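Side-chain contacts in methionine gamma-lyase (Trichomonas vaginalis, PDB 1PFF), which belongs to the Cys/Met metabolism family of pyridoxal-phosphate-dependent enzymes, which share the aminotransferase-like fold: residues I248-D253 against Q325-V330; K257-L262 against A285-A290. One frame throughout, in Å; residues are numbered along the deposited sequence.

Overall arrangement
Both contacts lie in the smaller C-terminal part of the chain, around the mixed sheet that includes strands 247-251, 306-310 and 280-282. Helix 255-263 links them. It follows strand 247-251 directly and carries the first segment of contact 2. Contact 1 joins that strand to the C-terminal helix 316-328, and contact 2 joins helix 255-263 to the short helix 284-287. Their centres are about 11 Å apart, and they touch. Val252 CG2 is 3.6 Å from Ala258 N, and Ala326 CB is 3.5 Å from Val261 O. The seven-stranded sheet of the chain, which forms the core of the large domain in this fold family, supplies no segment to either contact.

Contact 1 of 2, residues I248-D253 against Q325-V330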
loop_
_atom_site.group_PDB
_atom_site.type_symbol
_atom_site.label_atom_id
_atom_site.label_comp_id
_atom_site.label_asym_id
_atom_site.label_seq_id
_atom_site.Cartn_x
_atom_site.Cartn_y
_atom_site.Cartn_z
ATOM N N ILE A 248 11.080 -20.106 -23.527
ATOM C CA ILE A 248 11.655 -21.203 -24.279
ATOM C C ILE A 248 11.050 -22.482 -23.735
ATOM O O ILE A 248 10.752 -22.576 -22.539
ATOM C CB ILE A 248 13.194 -21.264 -24.093
ATOM C CG1 ILE A 248 13.864 -19.995 -24.634
ATOM C CG2 ILE A 248 13.775 -22.510 -24.805
ATOM C CD1 ILE A 248 15.316 -19.860 -24.183
ATOM N N ALA A 249 10.864 -23.459 -24.606
ATOM C CA ALA A 249 10.637 -24.809 -24.127
ATOM C C ALA A 249 11.631 -25.722 -24.818
ATOM O O ALA A 249 12.168 -25.390 -25.875
ATOM C CB ALA A 249 9.195 -25.251 -24.351
ATOM N N PHE A 250 11.919 -26.853 -24.196
ATOM C CA PHE A 250 12.799 -27.832 -24.808
ATOM C C PHE A 250 12.536 -29.219 -24.268
ATOM O O PHE A 250 12.093 -29.382 -23.118
ATOM C CB PHE A 250 14.290 -27.439 -24.713
ATOM C CG PHE A 250 14.817 -27.331 -23.312
ATOM C CD1 PHE A 250 14.675 -26.149 -22.585
ATOM C CD2 PHE A 250 15.511 -28.396 -22.732
ATOM C CE1 PHE A 250 15.192 -26.045 -21.279
ATOM C CE2 PHE A 250 16.025 -28.299 -21.426
ATOM C CZ PHE A 250 15.864 -27.122 -20.709
ATOM N N ASP A 251 12.782 -30.206 -25.126
ATOM C CA ASP A 251 12.728 -31.604 -24.734
ATOM C C ASP A 251 14.080 -32.080 -24.241
ATOM O O ASP A 251 15.123 -31.792 -24.841
ATOM C CB ASP A 251 12.274 -32.491 -25.894
ATOM C CG ASP A 251 10.825 -32.285 -26.253
ATOM O OD1 ASP A 251 10.042 -31.836 -25.379
ATOM O OD2 ASP A 251 10.384 -32.534 -27.396
ATOM N N VAL A 252 14.047 -32.791 -23.123
ATOM C CA VAL A 252 15.139 -33.679 -22.775
ATOM C C VAL A 252 14.616 -35.111 -22.914
ATOM O O VAL A 252 13.447 -35.351 -23.252
ATOM C CB VAL A 252 15.725 -33.436 -21.362
ATOM C CG1 VAL A 252 16.426 -32.067 -21.280
ATOM C CG2 VAL A 252 14.656 -33.597 -20.272
ATOM N N ASP A 253 15.673 -36.356 -22.783
ATOM C CA ASP A 253 15.278 -37.737 -22.985
ATOM C C ASP A 253 14.541 -38.276 -21.758
ATOM O O ASP A 253 15.113 -39.021 -20.966
ATOM C CB ASP A 253 16.519 -38.560 -23.291
ATOM C CG ASP A 253 16.194 -39.903 -23.882
ATOM O OD1 ASP A 253 15.007 -40.175 -24.171
ATOM O OD2 ASP A 253 17.081 -40.751 -24.097
ATOM N N GLN A 325 25.808 -26.755 -16.490
ATOM C CA GLN A 325 26.154 -27.638 -15.382
ATOM C C GLN A 325 25.068 -28.695 -15.140
ATOM O O GLN A 325 25.374 -29.884 -14.958
ATOM C CB GLN A 325 26.420 -26.808 -14.118
ATOM C CG GLN A 325 26.765 -27.629 -12.878
ATOM C CD GLN A 325 25.526 -28.126 -12.128
ATOM O OE1 GLN A 325 24.513 -27.427 -12.056
ATOM N NE2 GLN A 325 25.610 -29.323 -11.574
ATOM N N ALA A 326 23.809 -28.258 -15.150
ATOM C CA ALA A 326 22.663 -29.145 -14.936
ATOM C C ALA A 326 22.495 -30.170 -16.063
ATOM O O ALA A 326 22.337 -31.371 -15.812
ATOM C CB ALA A 326 21.387 -28.320 -14.767
ATOM N N LEU A 327 22.532 -29.683 -17.301
ATOM C CA LEU A 327 22.351 -30.526 -18.476
ATOM C C LEU A 327 23.494 -31.519 -18.682
ATOM O O LEU A 327 23.246 -32.648 -19.096
ATOM C CB LEU A 327 22.145 -29.665 -19.726
ATOM C CG LEU A 327 20.832 -28.876 -19.719
ATOM C CD1 LEU A 327 20.938 -27.654 -20.609
ATOM C CD2 LEU A 327 19.633 -29.751 -20.108
ATOM N N ASP A 328 24.730 -31.108 -18.383
ATOM C CA ASP A 328 25.895 -32.000 -18.509
ATOM C C ASP A 328 25.763 -33.271 -17.663
ATOM O O ASP A 328 26.321 -34.302 -18.011
ATOM C CB ASP A 328 27.203 -31.286 -18.140
ATOM C CG ASP A 328 27.713 -30.356 -19.239
ATOM O OD1 ASP A 328 27.197 -30.389 -20.376
ATOM O OD2 ASP A 328 28.645 -29.551 -19.049
ATOM N N LEU A 329 25.025 -33.189 -16.559
ATOM C CA LEU A 329 24.846 -34.327 -15.655
ATOM C C LEU A 329 23.959 -35.421 -16.237
ATOM O O LEU A 329 23.983 -36.565 -15.782
ATOM C CB LEU A 329 24.261 -33.863 -14.325
ATOM C CG LEU A 329 25.153 -33.038 -13.396
ATOM C CD1 LEU A 329 24.349 -32.615 -12.187
ATOM C CD2 LEU A 329 26.412 -33.787 -12.964
ATOM N N VAL A 330 23.177 -35.059 -17.244
ATOM C CA VAL A 330 22.193 -35.963 -17.823
ATOM C C VAL A 330 22.715 -36.541 -19.150
ATOM O O VAL A 330 22.025 -37.294 -19.849
ATOM C CB VAL A 330 20.803 -35.248 -17.868
ATOM C CG1 VAL A 330 20.252 -35.068 -19.276
ATOM C CG2 VAL A 330 19.826 -35.933 -16.924
#
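Phe250 of strand 247-251 and Val252, two residues on, reach Leu327 on the C-terminal helix 316-328. This is strand-to-helix packing in the smaller alpha/beta domain of a PLP-dependent enzyme of the aminotransferase-like fold. Phe250 comes first. Its side chain leaves the strand toward the helix, and CG sits between the backbone N and the carbonyl carbon (chi1 62°), which turns the ring so that CE2 meets Leu327. CE2 is 4.1 Å from Leu327 CD2, and the methyl approaches the ring at a slant. Leu214 of helix 183-216 touches both Phe250 and Leu327, so a second helix shares this apolar patch. Val252 also points to the helix. Its CG1 methyl is 4.1 Å from the same Leu327 CD2. Val252 also packs on Ile307 of strand 306-310 and on Ala258 of helix 255-263. The link is apolar and rather slight: about 107 Å² is buried, both sides summed, although all three residues are buried in the assembly. Beyond Leu327 the chain turns, and Val330 N bonds to Leu327 O at 3.0 Å. Leu327 CD2 faces a pair of atoms that already touch, since Val252 CG1 is 3.8 Å from Phe250 CE2.

Contact 2 of 2, residues K257-L262 against A285-A290; sequences KAKKVL and ASMTHA
The backbones of helix 255-263 and the short helix 284-287 come nearest at Lys259 and Ser286, whose CA atoms are 8.7 Å apart. This is helix-to-helix packing beside the sheet of the smaller domain. At that distance side chains make the contact, mainly through two pairs. The outer pair is Lys259 with Ser286. The lysine chain bends at chi2 (-95°) and again at chi4, which brings its end over to the serine. Its CE is 3.5 Å from Ser286 OG and 4.0 Å from Ser286 CB. NZ is 3.6 Å from the same OG, a proximity too loose to count as a bond. The serine hydroxyl has a weak hydrogen bond to the carbonyl oxygen of His283, within its own part of the chain. As a minor link between the pairs, Lys259 NZ also lies 4.3 Å from Met287 CG. The inner pair is Leu262 with Met287, whose side chains cross obliquely. Leu262 CD1 is 3.8 Å from Met287 SD, at the end of an extended run of the methionine chain. Leu262 is buried, while Lys259 is at the exposed side. Underneath, Leu262 packs on Ile281 of strand 280-282, Leu270 of strand 269-270 and Ile307 of strand 306-310. Leu270 also touches Met287, so strand 269-270 meets both helices.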
loop_
_atom_site.group_PDB
_atom_site.type_symbol
_atom_site.label_atom_id
_atom_site.label_comp_id
_atom_site.label_asym_id
_atom_site.label_seq_id
_atom_site.Cartn_x
_atom_site.Cartn_y
_atom_site.Cartn_z
ATOM N N LYS A 257 15.117 -37.663 -16.553
ATOM C CA LYS A 257 16.209 -36.758 -16.944
ATOM C C LYS A 257 15.858 -35.292 -16.677
ATOM O O LYS A 257 16.699 -34.520 -16.216
ATOM C CB LYS A 257 16.584 -36.971 -18.416
ATOM C CG LYS A 257 17.348 -38.273 -18.664
ATOM C CD LYS A 257 18.176 -38.205 -19.948
ATOM C CE LYS A 257 18.715 -39.570 -20.358
ATOM N NZ LYS A 257 19.588 -40.177 -19.311
ATOM N N ALA A 258 14.608 -34.918 -16.960
ATOM C CA ALA A 258 14.115 -33.578 -16.643
ATOM C C ALA A 258 14.214 -33.277 -15.145
ATOM O O ALA A 258 14.697 -32.221 -14.764
ATOM C CB ALA A 258 12.687 -33.389 -17.151
ATOM N N LYS A 259 13.784 -34.220 -14.309
ATOM C CA LYS A 259 13.850 -34.057 -12.853
ATOM C C LYS A 259 15.280 -33.834 -12.362
ATOM O O LYS A 259 15.517 -32.992 -11.494
ATOM C CB LYS A 259 13.244 -35.273 -12.143
ATOM C CG LYS A 259 11.725 -35.209 -11.957
ATOM C CD LYS A 259 11.344 -34.662 -10.575
ATOM C CE LYS A 259 9.968 -33.988 -10.605
ATOM N NZ LYS A 259 10.014 -32.558 -10.169
ATOM N N LYS A 260 16.227 -34.593 -12.916
ATOM C CA LYS A 260 17.642 -34.454 -12.550
ATOM C C LYS A 260 18.187 -33.086 -12.947
ATOM O O LYS A 260 18.899 -32.455 -12.170
ATOM C CB LYS A 260 18.494 -35.563 -13.179
ATOM C CG LYS A 260 19.904 -35.686 -12.581
ATOM C CD LYS A 260 20.663 -36.878 -13.157
ATOM C CE LYS A 260 22.144 -36.825 -12.761
ATOM N NZ LYS A 260 22.800 -38.173 -12.859
ATOM N N VAL A 261 17.860 -32.646 -14.167
ATOM C CA VAL A 261 18.242 -31.311 -14.633
ATOM C C VAL A 261 17.690 -30.237 -13.689
ATOM O O VAL A 261 18.447 -29.404 -13.183
ATOM C CB VAL A 261 17.808 -31.051 -16.105
ATOM C CG1 VAL A 261 17.938 -29.555 -16.484
ATOM C CG2 VAL A 261 18.627 -31.907 -17.053
ATOM N N LEU A 262 16.382 -30.282 -13.433
ATOM C CA LEU A 262 15.730 -29.268 -12.604
ATOM C C LEU A 262 16.249 -29.264 -11.167
ATOM O O LEU A 262 16.286 -28.213 -10.524
ATOM C CB LEU A 262 14.201 -29.413 -12.619
ATOM C CG LEU A 262 13.410 -29.064 -13.895
ATOM C CD1 LEU A 262 12.072 -28.406 -13.559
ATOM C CD2 LEU A 262 14.197 -28.205 -14.869
ATOM N N ALA A 285 4.532 -31.520 -16.714
ATOM C CA ALA A 285 3.871 -32.813 -16.489
ATOM C C ALA A 285 3.968 -33.328 -15.050
ATOM O O ALA A 285 3.138 -34.137 -14.615
ATOM C CB ALA A 285 4.382 -33.854 -17.461
ATOM N N SER A 286 4.980 -32.868 -14.317
ATOM C CA SER A 286 5.141 -33.241 -12.914
ATOM C C SER A 286 4.840 -32.097 -11.952
ATOM O O SER A 286 4.485 -32.339 -10.791
ATOM C CB SER A 286 6.551 -33.778 -12.653
ATOM O OG SER A 286 7.503 -32.732 -12.688
ATOM N N MET A 287 4.968 -30.859 -12.426
ATOM C CA MET A 287 4.874 -29.702 -11.533
ATOM C C MET A 287 3.541 -28.956 -11.562
ATOM O O MET A 287 3.086 -28.469 -10.525
ATOM C CB MET A 287 6.052 -28.746 -11.752
ATOM C CG MET A 287 7.365 -29.294 -11.223
ATOM S SD MET A 287 8.809 -28.325 -11.690
ATOM C CE MET A 287 8.542 -26.792 -10.758
ATOM N N THR A 288 2.914 -28.863 -12.731
ATOM C CA THR A 288 1.662 -28.117 -12.855
ATOM C C THR A 288 0.485 -28.970 -13.320
ATOM O O THR A 288 -0.652 -28.731 -12.915
ATOM C CB THR A 288 1.825 -26.911 -13.803
ATOM O OG1 THR A 288 2.435 -27.345 -15.022
ATOM C CG2 THR A 288 2.822 -25.898 -13.238
ATOM N N HIS A 289 0.754 -29.950 -14.178
ATOM C CA HIS A 289 -0.311 -30.732 -14.800
ATOM C C HIS A 289 -0.348 -32.169 -14.296
ATOM O O HIS A 289 -0.950 -33.047 -14.930
ATOM C CB HIS A 289 -0.169 -30.698 -16.322
ATOM C CG HIS A 289 -0.468 -29.361 -16.924
ATOM N ND1 HIS A 289 -1.600 -29.119 -17.674
ATOM C CD2 HIS A 289 0.212 -28.192 -16.881
ATOM C CE1 HIS A 289 -1.598 -27.861 -18.073
ATOM N NE2 HIS A 289 -0.510 -27.276 -17.603
ATOM N N ALA A 290 0.280 -32.395 -13.145
ATOM C CA ALA A 290 0.351 -33.720 -12.528
ATOM C C ALA A 290 -1.024 -34.373 -12.313
ATOM O O ALA A 290 -1.142 -35.598 -12.347
ATOM C CB ALA A 290 1.130 -33.652 -11.214
#